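Uncharacterized protein (PDB 3EXC) cuts single-stranded RNA as a magnesium-dependent CRISPR-associated endoribonuclease of the Cas2 family, working as a homodimer that also assembles with Cas1. Local coordinates at residues V9-D14 with T62-I67; N19-N24 with R52-I57; K5-Y10 with I68-R73. The protein carries 2 engineered substitutions. All blocks are in the same frame, centred on the assembly; numbering follows the deposited sequence.

Contact 1 of 3, residues V9-D14 with T62-I67; sequences VYDVSD and TDIVHI. With NA (sodium ion), chain C.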
loop_
_atom_site.group_PDB
_atom_site.type_symbol
_atom_site.label_atom_id
_atom_site.label_comp_id
_atom_site.label_asym_id
_atom_site.label_seq_id
_atom_site.Cartn_x
_atom_site.Cartn_y
_atom_site.Cartn_z
ATOM N N VAL A 9 2.181 3.656 2.448
ATOM C CA VAL A 9 2.278 3.255 1.088
ATOM C C VAL A 9 2.636 4.494 0.273
ATOM O O VAL A 9 1.962 5.530 0.319
ATOM C CB VAL A 9 0.880 2.699 0.633
ATOM C CG1 VAL A 9 0.892 2.220 -0.812
ATOM C CG2 VAL A 9 0.506 1.516 1.531
ATOM N N TYR A 10 3.647 4.404 -0.570
ATOM C CA TYR A 10 4.044 5.606 -1.335
ATOM C C TYR A 10 4.197 5.415 -2.884
ATOM O O TYR A 10 4.426 4.285 -3.438
ATOM C CB TYR A 10 5.275 6.270 -0.689
ATOM C CG TYR A 10 6.435 5.347 -0.448
ATOM C CD1 TYR A 10 6.530 4.611 0.724
ATOM C CD2 TYR A 10 7.462 5.198 -1.404
ATOM C CE1 TYR A 10 7.614 3.707 0.929
ATOM C CE2 TYR A 10 8.547 4.322 -1.196
ATOM C CZ TYR A 10 8.598 3.592 -0.011
ATOM O OH TYR A 10 9.639 2.730 0.238
ATOM N N ASP A 11 4.104 6.544 -3.583
ATOM C CA ASP A 11 4.215 6.616 -5.018
ATOM C C ASP A 11 5.090 7.876 -5.195
ATOM O O ASP A 11 4.625 9.033 -5.227
ATOM C CB ASP A 11 2.777 6.696 -5.582
ATOM C CG ASP A 11 2.713 7.090 -7.069
ATOM O OD1 ASP A 11 3.793 7.368 -7.685
ATOM O OD2 ASP A 11 1.547 7.162 -7.619
ATOM N N VAL A 12 6.394 7.644 -5.216
ATOM C CA VAL A 12 7.328 8.702 -5.269
ATOM C C VAL A 12 8.062 8.639 -6.605
ATOM O O VAL A 12 8.815 7.698 -6.819
ATOM C CB VAL A 12 8.338 8.587 -4.124
ATOM C CG1 VAL A 12 9.462 9.553 -4.339
ATOM C CG2 VAL A 12 7.627 8.862 -2.773
ATOM N N SER A 13 7.836 9.619 -7.497
ATOM C CA SER A 13 8.490 9.629 -8.831
ATOM C C SER A 13 10.019 9.676 -8.843
ATOM O O SER A 13 10.625 8.783 -9.416
ATOM C CB SER A 13 7.900 10.688 -9.775
ATOM O OG SER A 13 6.705 10.149 -10.346
ATOM N N ASP A 14 10.637 10.679 -8.225
ATOM C CA ASP A 14 12.123 10.746 -8.145
ATOM C C ASP A 14 12.800 9.531 -7.399
ATOM O O ASP A 14 12.675 9.378 -6.171
ATOM C CB ASP A 14 12.511 12.092 -7.525
ATOM C CG ASP A 14 13.992 12.352 -7.527
ATOM O OD1 ASP A 14 14.802 11.454 -7.824
ATOM O OD2 ASP A 14 14.362 13.507 -7.232
ATOM N N THR A 62 3.462 16.176 -6.744
ATOM C CA THR A 62 3.771 15.087 -7.681
ATOM C C THR A 62 3.577 13.737 -7.052
ATOM O O THR A 62 3.187 12.819 -7.742
ATOM C CB THR A 62 5.298 15.128 -8.027
ATOM O OG1 THR A 62 5.545 16.275 -8.825
ATOM C CG2 THR A 62 5.876 13.820 -8.704
ATOM N N ASP A 63 3.992 13.600 -5.788
ATOM C CA ASP A 63 4.021 12.307 -5.114
ATOM C C ASP A 63 2.763 12.121 -4.313
ATOM O O ASP A 63 2.016 13.127 -4.139
ATOM C CB ASP A 63 5.284 12.150 -4.292
ATOM C CG ASP A 63 6.499 12.214 -5.167
ATOM O OD1 ASP A 63 6.319 11.936 -6.407
ATOM O OD2 ASP A 63 7.611 12.564 -4.669
ATOM N N ILE A 64 2.510 10.868 -3.903
ATOM C CA ILE A 64 1.350 10.503 -3.085
ATOM C C ILE A 64 1.850 9.539 -2.046
ATOM O O ILE A 64 2.563 8.608 -2.378
ATOM C CB ILE A 64 0.227 9.765 -3.843
ATOM C CG1 ILE A 64 -0.214 10.531 -5.073
ATOM C CG2 ILE A 64 -1.023 9.694 -2.985
ATOM C CD1 ILE A 64 -0.757 9.612 -6.207
ATOM N N VAL A 65 1.461 9.742 -0.785
ATOM C CA VAL A 65 1.769 8.867 0.309
ATOM C C VAL A 65 0.501 8.686 1.120
ATOM O O VAL A 65 -0.189 9.662 1.455
ATOM C CB VAL A 65 2.869 9.446 1.209
ATOM C CG1 VAL A 65 3.202 8.425 2.331
ATOM C CG2 VAL A 65 4.197 9.649 0.421
ATOM N N HIS A 66 0.165 7.446 1.436
ATOM C CA HIS A 66 -0.956 7.178 2.286
ATOM C C HIS A 66 -0.465 6.658 3.611
ATOM O O HIS A 66 0.401 5.790 3.665
ATOM C CB HIS A 66 -1.719 6.071 1.675
ATOM C CG HIS A 66 -2.694 6.544 0.686
ATOM N ND1 HIS A 66 -2.309 6.973 -0.567
ATOM C CD2 HIS A 66 -4.038 6.730 0.766
ATOM C CE1 HIS A 66 -3.375 7.432 -1.214
ATOM N NE2 HIS A 66 -4.438 7.287 -0.433
ATOM N N ILE A 67 -0.936 7.254 4.694
ATOM C CA ILE A 67 -0.585 6.772 6.014
ATOM C C ILE A 67 -1.893 6.312 6.616
ATOM O O ILE A 67 -2.831 7.117 6.810
ATOM C CB ILE A 67 -0.015 7.857 6.876
ATOM C CG1 ILE A 67 1.271 8.447 6.232
ATOM C CG2 ILE A 67 0.147 7.325 8.361
ATOM C CD1 ILE A 67 1.680 9.804 6.868
HETATM NA NA NA C . 2.354 2.940 -4.783
HETATM O O HOH W 1 4.935 9.994 -8.190
HETATM O O HOH W 2 9.202 12.526 -6.993
HETATM O O HOH W 3 2.722 0.540 -3.357
HETATM O O HOH W 4 4.676 2.613 -6.165
#

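Contact 2 of 3, residues N19-N24 with R52-I57; sequences NKLANN and RVVKLI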
loop_
_atom_site.group_PDB
_atom_site.type_symbol
_atom_site.label_atom_id
_atom_site.label_comp_id
_atom_site.label_asym_id
_atom_site.label_seq_id
_atom_site.Cartn_x
_atom_site.Cartn_y
_atom_site.Cartn_z
ATOM N N ASN A 19 14.304 6.429 -2.107
ATOM C CA ASN A 19 15.027 5.713 -1.075
ATOM C C ASN A 19 15.495 6.521 0.107
ATOM O O ASN A 19 15.739 5.928 1.148
ATOM C CB ASN A 19 16.150 4.892 -1.631
ATOM C CG ASN A 19 16.863 5.582 -2.685
ATOM O OD1 ASN A 19 17.655 4.966 -3.391
ATOM N ND2 ASN A 19 16.606 6.885 -2.832
ATOM N N LYS A 20 15.597 7.849 -0.021
ATOM C CA LYS A 20 15.631 8.685 1.174
ATOM C C LYS A 20 14.441 8.363 2.085
ATOM O O LYS A 20 14.606 8.182 3.290
ATOM C CB LYS A 20 15.560 10.124 0.792
ATOM C CG LYS A 20 15.997 11.072 1.901
ATOM C CD LYS A 20 16.065 12.548 1.394
ATOM C CE LYS A 20 17.138 13.316 2.069
ATOM N NZ LYS A 20 17.325 14.640 1.429
ATOM N N LEU A 21 13.242 8.287 1.508
ATOM C CA LEU A 21 12.008 7.978 2.290
ATOM C C LEU A 21 12.072 6.584 2.900
ATOM O O LEU A 21 11.894 6.455 4.087
ATOM C CB LEU A 21 10.749 8.129 1.426
ATOM C CG LEU A 21 9.425 7.898 2.156
ATOM C CD1 LEU A 21 9.210 8.941 3.221
ATOM C CD2 LEU A 21 8.285 7.921 1.148
ATOM N N ALA A 22 12.417 5.572 2.095
ATOM C CA ALA A 22 12.590 4.183 2.577
ATOM C C ALA A 22 13.572 4.182 3.728
ATOM O O ALA A 22 13.306 3.572 4.757
ATOM C CB ALA A 22 13.061 3.249 1.480
ATOM N N ASN A 23 14.677 4.907 3.574
ATOM C CA ASN A 23 15.718 4.959 4.621
ATOM C C ASN A 23 15.199 5.559 5.893
ATOM O O ASN A 23 15.505 5.064 6.984
ATOM C CB ASN A 23 16.952 5.788 4.198
ATOM C CG ASN A 23 17.832 5.067 3.197
ATOM O OD1 ASN A 23 17.610 3.873 2.885
ATOM N ND2 ASN A 23 18.797 5.791 2.636
ATOM N N ASN A 24 14.448 6.651 5.749
ATOM C CA ASN A 24 13.863 7.310 6.921
ATOM C C ASN A 24 12.738 6.589 7.633
ATOM O O ASN A 24 12.662 6.582 8.863
ATOM C CB ASN A 24 13.487 8.720 6.591
ATOM C CG ASN A 24 14.697 9.635 6.669
ATOM O OD1 ASN A 24 15.421 9.834 5.663
ATOM N ND2 ASN A 24 14.984 10.122 7.896
ATOM N N ARG A 52 5.742 14.768 9.295
ATOM C CA ARG A 52 6.746 15.790 8.965
ATOM C C ARG A 52 7.823 15.151 8.078
ATOM O O ARG A 52 8.166 15.670 7.030
ATOM C CB ARG A 52 7.331 16.429 10.228
ATOM C CG ARG A 52 7.344 17.989 10.243
ATOM C CD ARG A 52 8.619 18.590 10.919
ATOM N NE ARG A 52 9.406 17.672 11.809
ATOM C CZ ARG A 52 10.438 18.054 12.604
ATOM N NH1 ARG A 52 11.063 17.148 13.355
ATOM N NH2 ARG A 52 10.853 19.346 12.656
ATOM N N VAL A 53 8.321 13.984 8.431
ATOM C CA VAL A 53 9.313 13.322 7.586
ATOM C C VAL A 53 8.851 13.107 6.160
ATOM O O VAL A 53 9.561 13.430 5.200
ATOM C CB VAL A 53 9.683 11.955 8.175
ATOM C CG1 VAL A 53 10.270 10.958 7.102
ATOM C CG2 VAL A 53 10.563 12.134 9.399
ATOM N N VAL A 54 7.665 12.533 6.000
ATOM C CA VAL A 54 7.184 12.276 4.685
ATOM C C VAL A 54 7.069 13.583 3.924
ATOM O O VAL A 54 7.563 13.693 2.830
ATOM C CB VAL A 54 5.829 11.541 4.755
ATOM C CG1 VAL A 54 5.205 11.505 3.378
ATOM C CG2 VAL A 54 6.013 10.123 5.313
ATOM N N LYS A 55 6.428 14.593 4.508
ATOM C CA LYS A 55 6.246 15.887 3.786
ATOM C C LYS A 55 7.578 16.554 3.329
ATOM O O LYS A 55 7.653 17.173 2.240
ATOM C CB LYS A 55 5.447 16.908 4.612
ATOM C CG LYS A 55 3.962 16.591 4.866
ATOM C CD LYS A 55 3.294 17.775 5.627
ATOM C CE LYS A 55 1.805 17.474 5.829
ATOM N NZ LYS A 55 0.922 17.768 4.616
ATOM N N LEU A 56 8.615 16.423 4.152
ATOM C CA LEU A 56 9.882 17.098 3.874
ATOM C C LEU A 56 10.586 16.375 2.739
ATOM O O LEU A 56 11.280 17.009 1.947
ATOM C CB LEU A 56 10.740 17.152 5.123
ATOM C CG LEU A 56 10.289 18.048 6.299
ATOM C CD1 LEU A 56 11.144 17.939 7.562
ATOM C CD2 LEU A 56 10.256 19.516 5.932
ATOM N N ILE A 57 10.366 15.070 2.607
ATOM C CA ILE A 57 11.118 14.293 1.625
ATOM C C ILE A 57 10.441 14.252 0.255
ATOM O O ILE A 57 11.096 14.345 -0.765
ATOM C CB ILE A 57 11.369 12.810 2.106
ATOM C CG1 ILE A 57 12.386 12.796 3.255
ATOM C CG2 ILE A 57 11.909 11.913 0.915
ATOM C CD1 ILE A 57 12.377 11.467 4.019
#

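Contact 3 of 3, residues K5-Y10 with I68-R73; sequences KLLVVY and IPLGIR. With NA (sodium ion), chain C.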
loop_
_atom_site.group_PDB
_atom_site.type_symbol
_atom_site.label_atom_id
_atom_site.label_comp_id
_atom_site.label_asym_id
_atom_site.label_seq_id
_atom_site.Cartn_x
_atom_site.Cartn_y
_atom_site.Cartn_z
ATOM N N LYS A 5 -1.634 -0.680 14.365
ATOM C CA LYS A 5 -0.619 -0.625 13.331
ATOM C C LYS A 5 -0.772 0.556 12.394
ATOM O O LYS A 5 -1.780 1.256 12.374
ATOM C CB LYS A 5 -0.682 -1.873 12.469
ATOM C CG LYS A 5 -0.680 -3.063 13.261
ATOM C CD LYS A 5 0.393 -3.896 12.734
ATOM C CE LYS A 5 1.578 -3.844 13.646
ATOM N NZ LYS A 5 2.680 -3.991 12.713
ATOM N N LEU A 6 0.217 0.757 11.552
ATOM C CA LEU A 6 -0.017 1.590 10.411
ATOM C C LEU A 6 0.763 1.149 9.275
ATOM O O LEU A 6 1.743 0.459 9.432
ATOM C CB LEU A 6 0.217 3.067 10.716
ATOM C CG LEU A 6 1.501 3.553 11.292
ATOM C CD1 LEU A 6 2.545 3.307 10.295
ATOM C CD2 LEU A 6 1.245 5.029 11.454
ATOM N N LEU A 7 0.252 1.488 8.101
ATOM C CA LEU A 7 0.885 1.239 6.818
ATOM C C LEU A 7 1.225 2.576 6.219
ATOM O O LEU A 7 0.406 3.517 6.296
ATOM C CB LEU A 7 -0.102 0.702 5.809
ATOM C CG LEU A 7 -0.676 -0.632 6.097
ATOM C CD1 LEU A 7 -1.741 -0.838 4.980
ATOM C CD2 LEU A 7 0.511 -1.544 5.915
ATOM N N VAL A 8 2.391 2.632 5.604
ATOM C CA VAL A 8 2.728 3.759 4.782
ATOM C C VAL A 8 2.938 3.175 3.407
ATOM O O VAL A 8 3.795 2.302 3.222
ATOM C CB VAL A 8 4.042 4.350 5.230
ATOM C CG1 VAL A 8 4.396 5.529 4.354
ATOM C CG2 VAL A 8 3.858 4.793 6.647
ATOM N N VAL A 9 2.181 3.656 2.448
ATOM C CA VAL A 9 2.278 3.255 1.088
ATOM C C VAL A 9 2.636 4.494 0.273
ATOM O O VAL A 9 1.962 5.530 0.319
ATOM C CB VAL A 9 0.880 2.699 0.633
ATOM C CG1 VAL A 9 0.892 2.220 -0.812
ATOM C CG2 VAL A 9 0.506 1.516 1.531
ATOM N N TYR A 10 3.647 4.404 -0.570
ATOM C CA TYR A 10 4.044 5.606 -1.335
ATOM C C TYR A 10 4.197 5.415 -2.884
ATOM O O TYR A 10 4.426 4.285 -3.438
ATOM C CB TYR A 10 5.275 6.270 -0.689
ATOM C CG TYR A 10 6.435 5.347 -0.448
ATOM C CD1 TYR A 10 6.530 4.611 0.724
ATOM C CD2 TYR A 10 7.462 5.198 -1.404
ATOM C CE1 TYR A 10 7.614 3.707 0.929
ATOM C CE2 TYR A 10 8.547 4.322 -1.196
ATOM C CZ TYR A 10 8.598 3.592 -0.011
ATOM O OH TYR A 10 9.639 2.730 0.238
ATOM N N ILE A 68 -1.967 5.002 6.825
ATOM C CA ILE A 68 -3.228 4.321 7.069
ATOM C C ILE A 68 -3.159 3.553 8.384
ATOM O O ILE A 68 -2.334 2.668 8.499
ATOM C CB ILE A 68 -3.508 3.302 5.974
ATOM C CG1 ILE A 68 -3.634 4.022 4.608
ATOM C CG2 ILE A 68 -4.865 2.592 6.262
ATOM C CD1 ILE A 68 -3.569 3.100 3.457
ATOM N N PRO A 69 -4.011 3.903 9.382
ATOM C CA PRO A 69 -4.066 3.125 10.651
ATOM C C PRO A 69 -4.842 1.829 10.453
ATOM O O PRO A 69 -5.804 1.830 9.688
ATOM C CB PRO A 69 -4.872 4.054 11.597
ATOM C CG PRO A 69 -5.792 4.863 10.612
ATOM C CD PRO A 69 -4.974 5.037 9.349
ATOM N N LEU A 70 -4.416 0.715 11.047
ATOM C CA LEU A 70 -5.284 -0.429 11.113
ATOM C C LEU A 70 -5.146 -1.185 12.391
ATOM O O LEU A 70 -4.208 -0.956 13.099
ATOM C CB LEU A 70 -5.090 -1.336 9.948
ATOM C CG LEU A 70 -3.732 -1.867 9.638
ATOM C CD1 LEU A 70 -3.979 -2.619 8.383
ATOM C CD2 LEU A 70 -2.839 -0.726 9.411
ATOM N N GLY A 71 -6.134 -1.986 12.736
ATOM C CA GLY A 71 -6.076 -2.745 13.987
ATOM C C GLY A 71 -5.128 -3.914 13.739
ATOM O O GLY A 71 -4.921 -4.394 12.607
ATOM N N ILE A 72 -4.538 -4.387 14.798
ATOM C CA ILE A 72 -3.644 -5.519 14.745
ATOM C C ILE A 72 -4.314 -6.734 14.071
ATOM O O ILE A 72 -3.672 -7.413 13.272
ATOM C CB ILE A 72 -3.103 -5.819 16.204
ATOM C CG1 ILE A 72 -2.161 -7.032 16.221
ATOM C CG2 ILE A 72 -4.228 -6.064 17.170
ATOM C CD1 ILE A 72 -0.889 -6.842 15.185
ATOM N N ARG A 73 -5.583 -7.032 14.388
ATOM C CA ARG A 73 -6.230 -8.216 13.842
ATOM C C ARG A 73 -6.474 -8.065 12.341
ATOM O O ARG A 73 -6.378 -9.048 11.641
ATOM C CB ARG A 73 -7.522 -8.578 14.585
ATOM C CG ARG A 73 -7.257 -9.081 15.986
ATOM C CD ARG A 73 -6.524 -10.476 16.025
ATOM N NE ARG A 73 -7.307 -11.538 15.364
ATOM C CZ ARG A 73 -6.873 -12.333 14.386
ATOM N NH1 ARG A 73 -7.703 -13.213 13.881
ATOM N NH2 ARG A 73 -5.625 -12.261 13.914
HETATM NA NA NA C . 2.354 2.940 -4.783
HETATM O O HOH W 3 2.722 0.540 -3.357
HETATM O O HOH W 4 4.676 2.613 -6.165
#

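Contact 1 of 3, residues V9-D14 with T62-I67
Four backbone hydrogen bonds tie the end of strand 5-11 to the start of strand 64-70, which run antiparallel at 174°. Val9 and His66 form a hydrogen-bonded pair, with His66 N giving its proton to Val9 O at 2.9 Å. Asp11 and Ile64 form the next such pair; Asp11 N approaches Ile64 O at 2.8 Å nearly along the carbonyl axis, while Ile64 N meets Asp11 O on a lone pair. Tyr10 and Val65 make the non-hydrogen-bonded pair between them.

Beyond the strands a carboxylate takes over. The side chain of Asp63, its CG beside its own backbone N, reaches across so that OD1 accepts Ser13 N at 3.0 Å from above the carboxylate plane. One water is hydrogen-bonded to Asp63 OD1, Asp11 OD1 and Ser13 OG; another links Asp14 N to Asp63 OD2, which also accepts Asp59 N.

Side-chain packing is sparser. On the Tyr10 face, Tyr10 CB touches Val65 CG2 at 3.7 Å, while the ring leads off to helix 15-27. On the other face Asp11 and Ile64 run side by side, the methyl Ile64 CD1 lying against the carboxylate, 3.6 Å from Asp11 OD2.

Asp11 is the predicted catalytic Mg(2+) ligand. In this model its OD2 accepts Arg35 N of the second subunit. The sodium ion is instead coordinated by Tyr10 O at 2.8 Å, two waters and Gln34 OE1 of the second subunit. With Asp63 OD1 5.4 Å from Asp11 OD1, the two carboxylates probably raise each other's proton affinity, an effect that the shared water, and a metal if bound at Asp11, might ease.

Contact 2 of 3, residues N19-N24 with R52-I57
The two long helices of the ferredoxin-like fold, 15-27 and 47-57, pack here almost antiparallel, their local axes 10.0 Å apart at an angle of 164°. No hydrogen bond links 19-24 to 52-57, and the contact is made mainly by aliphatic carbons, including the CB of Asn24.

Ile57, in the last turn of its helix, is the central side chain. Its CG1 stands anti to the carbonyl carbon and its CG2 anti to the backbone N, so the two branches spread over different parts of helix 15-27. CG2 lies against the backbone and root of Leu21, 4.0 Å from Leu21 CB. The longer branch, extended at chi2 (164°), carries CD1 over Leu21 CA and on to Asn24, where it is 3.9 Å from Asn24 CB. Lys20 crosses Ile57 obliquely on the outer side, its methylene CD 4.1 Å from Ile57 CG1, so the aliphatic part of an exposed lysine flanks the isoleucine.

One turn back from Ile57, Val53 CG1 meets Asn24 CB at 4.0 Å. On the inner side Leu21, with CG anti to its backbone N (chi1 -177°), sends CD1 obliquely across to Val54 CG2 at 4.0 Å.

The contact thus grades from exposed Lys20 to buried Leu21 and Val54. Leu21 also packs on Tyr10 of strand 5-11, on Val12 just past it, and on Val58 in the loop after helix 47-57, while Val54 reaches Ile81 of the second subunit.

Contact 3 of 3, residues K5-Y10 with I68-R73
The tight part of this contact is a short antiparallel ladder between the start of strand 5-11 and the end of strand 64-70, crossing at 151°. Lys5 with Leu70 and Leu7 with Ile68 are hydrogen-bonded pairs flanking the non-hydrogen-bonded pair Leu6-Pro69, a position where the proline needs no N-H for the ladder. Ile68 N reaches Leu7 O at 2.8 Å, nearly along the carbonyl axis. The two bonds of the Lys5-Leu70 pair are equally straight at hydrogen, but Leu70 N stands 50° above the carbonyl plane of Lys5, whereas Lys5 N comes in nearly along the C=O axis to Leu70 O at 2.9 Å.

Leu70 fills in the ladder on the Leu7 face. Its CG takes the crowded position between backbone N and carbonyl carbon (chi1 55°), which turns CD2 back over the opposing strand. There CD2 sits 3.8 Å from Leu6 CA and 4.0 Å from Leu7 CG, the two leucines crossing at about a right angle. This face is buried by the second subunit, where Leu7 meets its own counterpart and Ile68 packs on Leu70 of that chain.

Past Leu70 the contact loosens. Gly71 stands at the N-cap position of helix 72-76, its N bonded to Asp74 OD2, and exposed Ile72 crosses the Lys5 side chain obliquely, its CD1 4.0 Å from Lys5 CD.

The bent chain of Lys5 carries its ammonium away from strand 64-70 to salt bridges with Glu39 and Asp41 and a cation-pi contact with Trp75. Two carboxylates probably keep this buried lysine charged, tying strand 5-11 to neighbouring strand 37-41 beside the leucine and isoleucine packing.

Contacts 1 and 3 hold the same two strands, 5-11 and 64-70, at successive points along one antiparallel ladder, and both are buried and reach the second subunit. The sodium at Tyr10 is common to both, but their chemistry otherwise diverges: contact 1 finishes in carboxylates and bridging waters, contact 3 in leucine and isoleucine packing with a lysine at its margin. Contact 2 is only partly buried and joins the two helices lying over the sheet, with no hydrogen bond linking 19-24 to 52-57. It rests on contact 1, with Leu21 CD2 3.5 Å from Tyr10 CG and Val54 CG1 3.6 Å from Val65 CG2, and lies across the chain's centre from contact 3.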